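Local structure of catalase (4B7H) at residues 152-155 with 156-159; 350-353 with 354-358. The protein breaks down hydrogen peroxide to water and oxygen at a haem group, an activity that nitric oxide inhibits. All coordinates share one frame; numbering follows the deposited sequence.

Contact 1. Residues 152-155 with 156-159; sequences GMKF and PDFI. With HEM (protoporphyrin IX containing Fe), chain E; NO (nitric oxide), chain F.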
ATOM      1  N   GLY A 152     -19.046 -14.579  14.775  1.00  8.63           N
ATOM      2  CA  GLY A 152     -18.028 -13.673  14.278  1.00  8.20           C
ATOM      3  C   GLY A 152     -18.507 -12.254  14.061  1.00  7.77           C
ATOM      4  O   GLY A 152     -17.703 -11.322  14.057  1.00  8.71           O
ATOM      5  N   MET A 153     -19.815 -12.079  13.886  1.00  9.01           N
ATOM      6  CA  MET A 153     -20.385 -10.745  13.741  1.00  8.74           C
ATOM      7  C   MET A 153     -20.009  -9.854  14.935  1.00  8.31           C
ATOM      8  O   MET A 153     -19.882  -8.637  14.790  1.00  8.75           O
ATOM      9  CB  MET A 153     -21.908 -10.835  13.617  1.00  9.46           C
ATOM     10  CG  MET A 153     -22.592  -9.488  13.389  1.00  9.76           C
ATOM     11  SD  MET A 153     -22.094  -8.678  11.854  1.00 10.10           S
ATOM     12  CE  MET A 153     -23.181  -9.520  10.700  1.00 10.53           C
ATOM     13  N   LYS A 154     -19.809 -10.468  16.101  1.00  8.32           N
ATOM     14  CA  LYS A 154     -19.539  -9.734  17.333  1.00  8.88           C
ATOM     15  C   LYS A 154     -18.051  -9.522  17.625  1.00  8.14           C
ATOM     16  O   LYS A 154     -17.695  -8.793  18.558  1.00  8.28           O
ATOM     17  CB  LYS A 154     -20.193 -10.468  18.512  1.00 10.32           C
ATOM     18  CG  LYS A 154     -21.710 -10.388  18.512  1.00 10.49           C
ATOM     19  CD  LYS A 154     -22.239  -9.687  19.754  1.00 10.46           C
ATOM     20  CE  LYS A 154     -21.725  -8.248  19.880  1.00 10.22           C
ATOM     21  NZ  LYS A 154     -22.293  -7.334  18.846  1.00 10.65           N
ATOM     22  N   PHE A 155     -17.183 -10.156  16.845  1.00  8.27           N
ATOM     23  CA  PHE A 155     -15.758 -10.138  17.154  1.00  8.25           C
ATOM     24  C   PHE A 155     -15.129  -8.732  17.138  1.00  8.62           C
ATOM     25  O   PHE A 155     -14.417  -8.375  18.087  1.00  8.28           O
ATOM     26  CB  PHE A 155     -15.020 -11.148  16.270  1.00  9.34           C
ATOM     27  CG  PHE A 155     -13.537 -11.153  16.454  1.00  9.45           C
ATOM     28  CD1 PHE A 155     -12.956 -11.803  17.528  1.00 10.00           C
ATOM     29  CD2 PHE A 155     -12.720 -10.528  15.528  1.00 10.02           C
ATOM     30  CE1 PHE A 155     -11.575 -11.831  17.677  1.00 10.07           C
ATOM     31  CE2 PHE A 155     -11.345 -10.543  15.670  1.00 11.30           C
ATOM     32  CZ  PHE A 155     -10.770 -11.202  16.740  1.00 10.41           C
ATOM     33  N   PRO A 156     -15.401  -7.919  16.093  1.00  7.96           N
ATOM     34  CA  PRO A 156     -14.826  -6.563  16.125  1.00  8.10           C
ATOM     35  C   PRO A 156     -15.335  -5.729  17.304  1.00  7.91           C
ATOM     36  O   PRO A 156     -14.598  -4.887  17.805  1.00  8.18           O
ATOM     37  CB  PRO A 156     -15.259  -5.965  14.781  1.00  8.88           C
ATOM     38  CG  PRO A 156     -15.352  -7.169  13.880  1.00  8.80           C
ATOM     39  CD  PRO A 156     -15.993  -8.214  14.773  1.00  8.96           C
ATOM     40  N   ASP A 157     -16.560  -5.976  17.762  1.00  8.17           N
ATOM     41  CA  ASP A 157     -17.067  -5.276  18.937  1.00  8.58           C
ATOM     42  C   ASP A 157     -16.249  -5.625  20.172  1.00  7.99           C
ATOM     43  O   ASP A 157     -15.835  -4.748  20.936  1.00  9.00           O
ATOM     44  CB  ASP A 157     -18.539  -5.613  19.169  1.00  9.06           C
ATOM     45  CG  ASP A 157     -19.408  -5.173  18.023  1.00  8.75           C
ATOM     46  OD1 ASP A 157     -19.409  -3.956  17.721  1.00  9.24           O
ATOM     47  OD2 ASP A 157     -20.088  -6.032  17.425  1.00  9.47           O
ATOM     48  N   PHE A 158     -16.001  -6.914  20.362  1.00  7.83           N
ATOM     49  CA  PHE A 158     -15.222  -7.344  21.503  1.00  7.64           C
ATOM     50  C   PHE A 158     -13.812  -6.758  21.444  1.00  8.06           C
ATOM     51  O   PHE A 158     -13.315  -6.194  22.427  1.00  8.74           O
ATOM     52  CB  PHE A 158     -15.154  -8.865  21.570  1.00  8.20           C
ATOM     53  CG  PHE A 158     -14.115  -9.361  22.512  1.00  9.27           C
ATOM     54  CD1 PHE A 158     -14.156  -9.002  23.857  1.00 10.49           C
ATOM     55  CD2 PHE A 158     -13.066 -10.139  22.052  1.00 10.09           C
ATOM     56  CE1 PHE A 158     -13.175  -9.444  24.738  1.00 11.45           C
ATOM     57  CE2 PHE A 158     -12.085 -10.581  22.922  1.00 10.32           C
ATOM     58  CZ  PHE A 158     -12.132 -10.224  24.267  1.00 10.53           C
ATOM     59  N   ILE A 159     -13.151  -6.885  20.296  1.00  8.15           N
ATOM     60  CA  ILE A 159     -11.777  -6.400  20.198  1.00  7.99           C
ATOM     61  C   ILE A 159     -11.696  -4.878  20.373  1.00  8.02           C
ATOM     62  O   ILE A 159     -10.828  -4.383  21.100  1.00  7.38           O
ATOM     63  CB  ILE A 159     -11.091  -6.881  18.910  1.00  7.36           C
ATOM     64  CG1 ILE A 159     -10.997  -8.419  18.895  1.00  8.09           C
ATOM     65  CG2 ILE A 159      -9.714  -6.250  18.769  1.00  9.01           C
ATOM     66  CD1 ILE A 159     -10.161  -9.039  20.026  1.00 10.36           C
TER
HETATM   67  CHA HEM E1517      -4.983 -13.244  15.192  1.00  7.78           C
HETATM   68  CHB HEM E1517      -9.475 -12.845  13.406  1.00  7.76           C
HETATM   69  CHC HEM E1517     -11.101 -15.538  17.085  1.00  9.27           C
HETATM   70  CHD HEM E1517      -6.586 -17.050  17.798  1.00  9.14           C
HETATM   71  C1A HEM E1517      -6.049 -12.889  14.402  1.00  7.47           C
HETATM   72  C2A HEM E1517      -5.980 -12.094  13.191  1.00  7.68           C
HETATM   73  C3A HEM E1517      -7.225 -12.006  12.699  1.00  7.97           C
HETATM   74  C4A HEM E1517      -8.115 -12.725  13.578  1.00  8.32           C
HETATM   75  CMA HEM E1517      -7.700 -11.290  11.430  1.00  9.58           C
HETATM   76  CAA HEM E1517      -4.686 -11.494  12.597  1.00  8.05           C
HETATM   77  CBA HEM E1517      -4.028 -12.520  11.685  1.00  8.60           C
HETATM   78  CGA HEM E1517      -2.864 -11.955  10.916  1.00  7.98           C
HETATM   79  O1A HEM E1517      -1.876 -12.710  10.736  1.00  8.10           O
HETATM   80  O2A HEM E1517      -2.900 -10.778  10.473  1.00  8.16           O
HETATM   81  C1B HEM E1517     -10.324 -13.515  14.256  1.00  7.39           C
HETATM   82  C2B HEM E1517     -11.765 -13.571  14.149  1.00  8.68           C
HETATM   83  C3B HEM E1517     -12.212 -14.302  15.192  1.00  8.92           C
HETATM   84  C4B HEM E1517     -11.064 -14.739  15.955  1.00  7.95           C
HETATM   85  CMB HEM E1517     -12.574 -12.874  13.036  1.00  8.92           C
HETATM   86  CAB HEM E1517     -13.648 -14.710  15.573  1.00 10.08           C
HETATM   87  CBB HEM E1517     -14.616 -14.840  14.667  1.00 10.92           C
HETATM   88  C1C HEM E1517     -10.036 -16.323  17.490  1.00  8.57           C
HETATM   89  C2C HEM E1517     -10.087 -17.590  18.207  1.00  9.59           C
HETATM   90  C3C HEM E1517      -8.818 -17.994  18.396  1.00  8.77           C
HETATM   91  C4C HEM E1517      -7.949 -17.009  17.788  1.00  9.12           C
HETATM   92  CMC HEM E1517     -11.387 -18.293  18.669  1.00 10.92           C
HETATM   93  CAC HEM E1517      -8.271 -19.287  19.047  1.00  9.86           C
HETATM   94  CBC HEM E1517      -8.958 -20.442  19.057  1.00 13.07           C
HETATM   95  C1D HEM E1517      -5.759 -16.122  17.226  1.00  8.53           C
HETATM   96  C2D HEM E1517      -4.339 -16.160  17.363  1.00  8.01           C
HETATM   97  C3D HEM E1517      -3.828 -14.992  16.564  1.00  8.30           C
HETATM   98  C4D HEM E1517      -4.988 -14.355  16.001  1.00  7.03           C
HETATM   99  CMD HEM E1517      -3.512 -17.164  18.162  1.00  8.89           C
HETATM  100  CAD HEM E1517      -2.363 -14.626  16.384  1.00  8.20           C
HETATM  101  CBD HEM E1517      -1.752 -15.575  15.356  1.00  8.51           C
HETATM  102  CGD HEM E1517      -0.293 -15.228  15.303  1.00  8.26           C
HETATM  103  O1D HEM E1517       0.186 -14.745  14.247  1.00  8.79           O
HETATM  104  O2D HEM E1517       0.396 -15.416  16.337  1.00  8.20           O
HETATM  105  NA  HEM E1517      -7.367 -13.270  14.611  1.00  7.83           N
HETATM  106  NB  HEM E1517      -9.924 -14.231  15.363  1.00  7.70           N
HETATM  107  NC  HEM E1517      -8.711 -16.002  17.245  1.00  8.80           N
HETATM  108  ND  HEM E1517      -6.118 -15.042  16.426  1.00  7.78           N
HETATM  109 FE   HEM E1517      -8.027 -14.608  15.957  1.00  7.93          FE
HETATM  110  N    NO F1518      -8.175 -13.485  17.221  1.00 20.00           N
HETATM  111  O    NO F1518      -8.647 -13.066  18.138  1.00 20.00           O

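Contact 2. Residues 350-353 with 354-358; sequences FAYA and DQQRY. With HEM (protoporphyrin IX containing Fe), chain E.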
ATOM      1  N   PHE A 350     -12.344 -16.912   6.760  1.00  8.76           N
ATOM      2  CA  PHE A 350     -12.211 -15.760   5.878  1.00  9.21           C
ATOM      3  C   PHE A 350     -11.167 -14.736   6.355  1.00  9.48           C
ATOM      4  O   PHE A 350     -10.340 -14.256   5.575  1.00  9.33           O
ATOM      5  CB  PHE A 350     -13.555 -15.044   5.695  1.00 10.00           C
ATOM      6  CG  PHE A 350     -13.405 -13.665   5.119  1.00 10.26           C
ATOM      7  CD1 PHE A 350     -13.059 -13.499   3.786  1.00 13.40           C
ATOM      8  CD2 PHE A 350     -13.548 -12.539   5.917  1.00 10.59           C
ATOM      9  CE1 PHE A 350     -12.878 -12.236   3.244  1.00 14.11           C
ATOM     10  CE2 PHE A 350     -13.371 -11.268   5.377  1.00 11.51           C
ATOM     11  CZ  PHE A 350     -13.038 -11.118   4.040  1.00 13.21           C
ATOM     12  N   ALA A 351     -11.221 -14.402   7.638  1.00  7.94           N
ATOM     13  CA  ALA A 351     -10.598 -13.189   8.151  1.00  7.50           C
ATOM     14  C   ALA A 351      -9.078 -13.125   8.119  1.00  6.91           C
ATOM     15  O   ALA A 351      -8.523 -12.047   7.929  1.00  7.65           O
ATOM     16  CB  ALA A 351     -11.097 -12.911   9.552  1.00  9.12           C
ATOM     17  N   TYR A 352      -8.397 -14.248   8.326  1.00  7.08           N
ATOM     18  CA  TYR A 352      -6.942 -14.184   8.508  1.00  7.02           C
ATOM     19  C   TYR A 352      -6.218 -13.867   7.208  1.00  6.83           C
ATOM     20  O   TYR A 352      -5.401 -12.942   7.166  1.00  7.79           O
ATOM     21  CB  TYR A 352      -6.386 -15.461   9.140  1.00  7.54           C
ATOM     22  CG  TYR A 352      -6.769 -15.620  10.597  1.00  6.67           C
ATOM     23  CD1 TYR A 352      -8.107 -15.737  10.979  1.00  7.41           C
ATOM     24  CD2 TYR A 352      -5.804 -15.665  11.588  1.00  7.02           C
ATOM     25  CE1 TYR A 352      -8.461 -15.875  12.304  1.00  7.67           C
ATOM     26  CE2 TYR A 352      -6.154 -15.825  12.923  1.00  7.39           C
ATOM     27  CZ  TYR A 352      -7.487 -15.920  13.271  1.00  6.81           C
ATOM     28  OH  TYR A 352      -7.847 -16.083  14.586  1.00  7.91           O
ATOM     29  N   ALA A 353      -6.522 -14.623   6.152  1.00  7.07           N
ATOM     30  CA  ALA A 353      -5.929 -14.368   4.847  1.00  6.94           C
ATOM     31  C   ALA A 353      -6.291 -12.968   4.374  1.00  7.33           C
ATOM     32  O   ALA A 353      -5.482 -12.291   3.749  1.00  8.13           O
ATOM     33  CB  ALA A 353      -6.379 -15.406   3.835  1.00  7.00           C
ATOM     34  N   ASP A 354      -7.511 -12.529   4.673  1.00  6.67           N
ATOM     35  CA  ASP A 354      -7.922 -11.187   4.302  1.00  7.68           C
ATOM     36  C   ASP A 354      -6.995 -10.153   4.949  1.00  6.99           C
ATOM     37  O   ASP A 354      -6.493  -9.245   4.278  1.00  8.74           O
ATOM     38  CB  ASP A 354      -9.376 -10.929   4.700  1.00  8.88           C
ATOM     39  CG  ASP A 354      -9.827  -9.537   4.339  1.00  8.40           C
ATOM     40  OD1 ASP A 354      -9.829  -9.218   3.131  1.00 10.23           O
ATOM     41  OD2 ASP A 354     -10.161  -8.752   5.250  1.00  8.81           O
ATOM     42  N   GLN A 355      -6.763 -10.272   6.253  1.00  6.32           N
ATOM     43  CA  GLN A 355      -5.874  -9.314   6.905  1.00  7.12           C
ATOM     44  C   GLN A 355      -4.442  -9.431   6.375  1.00  7.29           C
ATOM     45  O   GLN A 355      -3.759  -8.423   6.165  1.00  7.89           O
ATOM     46  CB  GLN A 355      -5.880  -9.444   8.432  1.00  7.31           C
ATOM     47  CG  GLN A 355      -4.979  -8.359   9.043  1.00  7.53           C
ATOM     48  CD  GLN A 355      -5.104  -8.169  10.541  1.00  6.47           C
ATOM     49  OE1 GLN A 355      -4.146  -7.725  11.191  1.00  8.10           O
ATOM     50  NE2 GLN A 355      -6.277  -8.466  11.100  1.00  7.00           N
ATOM     51  N   GLN A 356      -3.995 -10.659   6.135  1.00  6.80           N
ATOM     52  CA  GLN A 356      -2.622 -10.885   5.701  1.00  7.19           C
ATOM     53  C   GLN A 356      -2.334 -10.301   4.322  1.00  7.56           C
ATOM     54  O   GLN A 356      -1.240  -9.779   4.084  1.00  7.33           O
ATOM     55  CB  GLN A 356      -2.296 -12.379   5.787  1.00  7.38           C
ATOM     56  CG  GLN A 356      -2.160 -12.823   7.240  1.00  7.95           C
ATOM     57  CD  GLN A 356      -2.539 -14.266   7.485  1.00  7.09           C
ATOM     58  OE1 GLN A 356      -2.854 -15.019   6.556  1.00  8.36           O
ATOM     59  NE2 GLN A 356      -2.507 -14.667   8.759  1.00  7.40           N
ATOM     60  N   ARG A 357      -3.322 -10.358   3.429  1.00  6.79           N
ATOM     61  CA  ARG A 357      -3.189  -9.728   2.120  1.00  6.79           C
ATOM     62  C   ARG A 357      -2.892  -8.231   2.270  1.00  7.48           C
ATOM     63  O   ARG A 357      -2.159  -7.666   1.465  1.00  8.25           O
ATOM     64  CB  ARG A 357      -4.463  -9.941   1.297  1.00  7.34           C
ATOM     65  CG  ARG A 357      -4.643 -11.378   0.834  1.00  8.40           C
ATOM     66  CD  ARG A 357      -6.060 -11.677   0.323  1.00  8.57           C
ATOM     67  NE  ARG A 357      -6.222 -13.122   0.183  1.00  8.98           N
ATOM     68  CZ  ARG A 357      -7.243 -13.834   0.649  1.00  9.22           C
ATOM     69  NH1 ARG A 357      -8.275 -13.237   1.238  1.00  9.68           N
ATOM     70  NH2 ARG A 357      -7.232 -15.155   0.496  1.00 10.00           N
ATOM     71  N   TYR A 358      -3.466  -7.596   3.292  1.00  7.21           N
ATOM     72  CA  TYR A 358      -3.222  -6.175   3.572  1.00  7.47           C
ATOM     73  C   TYR A 358      -1.944  -5.944   4.393  1.00  7.75           C
ATOM     74  O   TYR A 358      -1.102  -5.109   4.048  1.00  8.18           O
ATOM     75  CB  TYR A 358      -4.408  -5.593   4.343  1.00  7.54           C
ATOM     76  CG  TYR A 358      -4.116  -4.255   4.996  1.00  7.64           C
ATOM     77  CD1 TYR A 358      -3.936  -3.117   4.223  1.00  8.10           C
ATOM     78  CD2 TYR A 358      -3.994  -4.138   6.378  1.00  7.69           C
ATOM     79  CE1 TYR A 358      -3.654  -1.898   4.805  1.00  8.19           C
ATOM     80  CE2 TYR A 358      -3.714  -2.915   6.971  1.00  8.38           C
ATOM     81  CZ  TYR A 358      -3.539  -1.801   6.174  1.00  7.39           C
ATOM     82  OH  TYR A 358      -3.257  -0.572   6.721  1.00  8.77           O
TER
HETATM   83  CHA HEM E1517      -4.983 -13.244  15.192  1.00  7.78           C
HETATM   84  CHB HEM E1517      -9.475 -12.845  13.406  1.00  7.76           C
HETATM   85  CHC HEM E1517     -11.101 -15.538  17.085  1.00  9.27           C
HETATM   86  CHD HEM E1517      -6.586 -17.050  17.798  1.00  9.14           C
HETATM   87  C1A HEM E1517      -6.049 -12.889  14.402  1.00  7.47           C
HETATM   88  C2A HEM E1517      -5.980 -12.094  13.191  1.00  7.68           C
HETATM   89  C3A HEM E1517      -7.225 -12.006  12.699  1.00  7.97           C
HETATM   90  C4A HEM E1517      -8.115 -12.725  13.578  1.00  8.32           C
HETATM   91  CMA HEM E1517      -7.700 -11.290  11.430  1.00  9.58           C
HETATM   92  CAA HEM E1517      -4.686 -11.494  12.597  1.00  8.05           C
HETATM   93  CBA HEM E1517      -4.028 -12.520  11.685  1.00  8.60           C
HETATM   94  CGA HEM E1517      -2.864 -11.955  10.916  1.00  7.98           C
HETATM   95  O1A HEM E1517      -1.876 -12.710  10.736  1.00  8.10           O
HETATM   96  O2A HEM E1517      -2.900 -10.778  10.473  1.00  8.16           O
HETATM   97  C1B HEM E1517     -10.324 -13.515  14.256  1.00  7.39           C
HETATM   98  C2B HEM E1517     -11.765 -13.571  14.149  1.00  8.68           C
HETATM   99  C3B HEM E1517     -12.212 -14.302  15.192  1.00  8.92           C
HETATM  100  C4B HEM E1517     -11.064 -14.739  15.955  1.00  7.95           C
HETATM  101  CMB HEM E1517     -12.574 -12.874  13.036  1.00  8.92           C
HETATM  102  CAB HEM E1517     -13.648 -14.710  15.573  1.00 10.08           C
HETATM  103  CBB HEM E1517     -14.616 -14.840  14.667  1.00 10.92           C
HETATM  104  C1C HEM E1517     -10.036 -16.323  17.490  1.00  8.57           C
HETATM  105  C2C HEM E1517     -10.087 -17.590  18.207  1.00  9.59           C
HETATM  106  C3C HEM E1517      -8.818 -17.994  18.396  1.00  8.77           C
HETATM  107  C4C HEM E1517      -7.949 -17.009  17.788  1.00  9.12           C
HETATM  108  CMC HEM E1517     -11.387 -18.293  18.669  1.00 10.92           C
HETATM  109  CAC HEM E1517      -8.271 -19.287  19.047  1.00  9.86           C
HETATM  110  CBC HEM E1517      -8.958 -20.442  19.057  1.00 13.07           C
HETATM  111  C1D HEM E1517      -5.759 -16.122  17.226  1.00  8.53           C
HETATM  112  C2D HEM E1517      -4.339 -16.160  17.363  1.00  8.01           C
HETATM  113  C3D HEM E1517      -3.828 -14.992  16.564  1.00  8.30           C
HETATM  114  C4D HEM E1517      -4.988 -14.355  16.001  1.00  7.03           C
HETATM  115  CMD HEM E1517      -3.512 -17.164  18.162  1.00  8.89           C
HETATM  116  CAD HEM E1517      -2.363 -14.626  16.384  1.00  8.20           C
HETATM  117  CBD HEM E1517      -1.752 -15.575  15.356  1.00  8.51           C
HETATM  118  CGD HEM E1517      -0.293 -15.228  15.303  1.00  8.26           C
HETATM  119  O1D HEM E1517       0.186 -14.745  14.247  1.00  8.79           O
HETATM  120  O2D HEM E1517       0.396 -15.416  16.337  1.00  8.20           O
HETATM  121  NA  HEM E1517      -7.367 -13.270  14.611  1.00  7.83           N
HETATM  122  NB  HEM E1517      -9.924 -14.231  15.363  1.00  7.70           N
HETATM  123  NC  HEM E1517      -8.711 -16.002  17.245  1.00  8.80           N
HETATM  124  ND  HEM E1517      -6.118 -15.042  16.426  1.00  7.78           N
HETATM  125 FE   HEM E1517      -8.027 -14.608  15.957  1.00  7.93          FE
HETATM  126  O   HOH W   1      -9.878 -15.011   2.904  1.00 10.20           O

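Contact 1. Residues 152-155 with 156-159
Lys154 and Asp157 pair through a salt bridge on one side of the chain while Phe155 and Ile159 pack on another, where a 3-10 turn (152-154) runs into helix 155-162 on the distal side of the haem of this catalase fold. The backbone evidence is regular: Phe155 N bonds to Gly152 O at 3.1 Å, then Phe158 N takes Lys154 O and Ile159 N takes Phe155 O, the last with an N-H...O angle of 172°. Pro156, in the first turn of the helix, has no N-H to give; its CD lies against Phe155 CB.

The lysine chain bends at chi2 and at both later torsions, which curls NZ back to within 2.9 Å of Asp157 OD2. It meets that oxygen from above the carboxylate plane, 54° out of it. Both groups are buried, and other copies of the protein add partners. Lys55 of the second subunit bridges to Asp157 OD2 and also bonds Met153 O. Asn34 OD1 and Glu33 O of the same subunit and Ser398 O of the third bring the acceptors round Lys154 NZ to four, among which its three hydrogens must be shared. Ser398 N of that third subunit bonds Asp157 OD1.

On the haem side polar bonds give way to apolar face contact. CG of Phe155 stands anti to the backbone N (chi1 177°), and the ring lies nearly parallel over one pyrrole of the porphyrin, with HEM C3B 3.4 Å above its plane. Ile159 CG1 covers the opposite face as a CH-pi contact, 3.8 Å from the centroid and toward the rim. Nitric oxide, bound to the iron through its N, sends its O to the ring edge, 3.2 Å from Phe155 CZ.

Contact 2. Residues 350-353 with 354-358
With chi1 near -70° in both Tyr352 and Gln356, each CG stands anti to its own carbonyl carbon, and the two side chains, one helical turn apart, both reach the haem from helix 343-359. This is the proximal helix of the catalase fold. Tyr352 OH coordinates the iron, HEM FE, at 2.0 Å. The phenol ring leans over the porphyrin with HEM C4A above one face, toward the rim. Gln356 NE2 sits near the plane of that ring, at its edge, and gives a nearly straight bond to the propionate oxygen HEM O1A, 2.9 Å long at 174°. Leu328 O is a second acceptor for the same NE2.

Gln355 runs out extended to the porphyrin rim, where its NE2 comes 3.2 Å from HEM CMA while bonding Ile68 O.

Away from the haem, Asp354 CB packs over a face of the Phe350 ring, 4.1 Å from the centroid, with carboxylate and ring planes only 23° apart; the charge is met by Arg61 of the second subunit. Arg357 lays one face of its guanidinium on Ala353 CB, and its NH1 donates to a water that in turn donates to Phe350 O. The backbone bond from Asp354 N to Phe350 O is weak at 3.4 Å, and the water gives this carbonyl a second donor.

Arg348 NE, one turn earlier, hydrogen-bonds the coordinating Tyr352 OH. A cationic donor beside this oxygen would be expected to favour the phenolate, consistent with the arginine-tyrosine proximal pair of haem catalases.

Contacts 1 and 2 are both buried and both reach the same haem, yet from opposite faces: 152-159 supplies the distal side, where nitric oxide sits, and 350-358 the proximal side. Their centres are 16 Å apart and their nearest atoms about 6 Å; the two contacts do not touch each other, and both touch the porphyrin. The chemistry differs accordingly. Contact 1 meets the cofactor by apolar contact of a ring face with the porphyrin, whereas contact 2 uses a metal ligand and a propionate hydrogen bond. Each also turns a charged side chain to the second subunit, although contact 1 also has a salt bridge within itself, between the 3-10 turn and the helix, whereas the Asp354 carboxylate of contact 2 has its salt bridge across the interface.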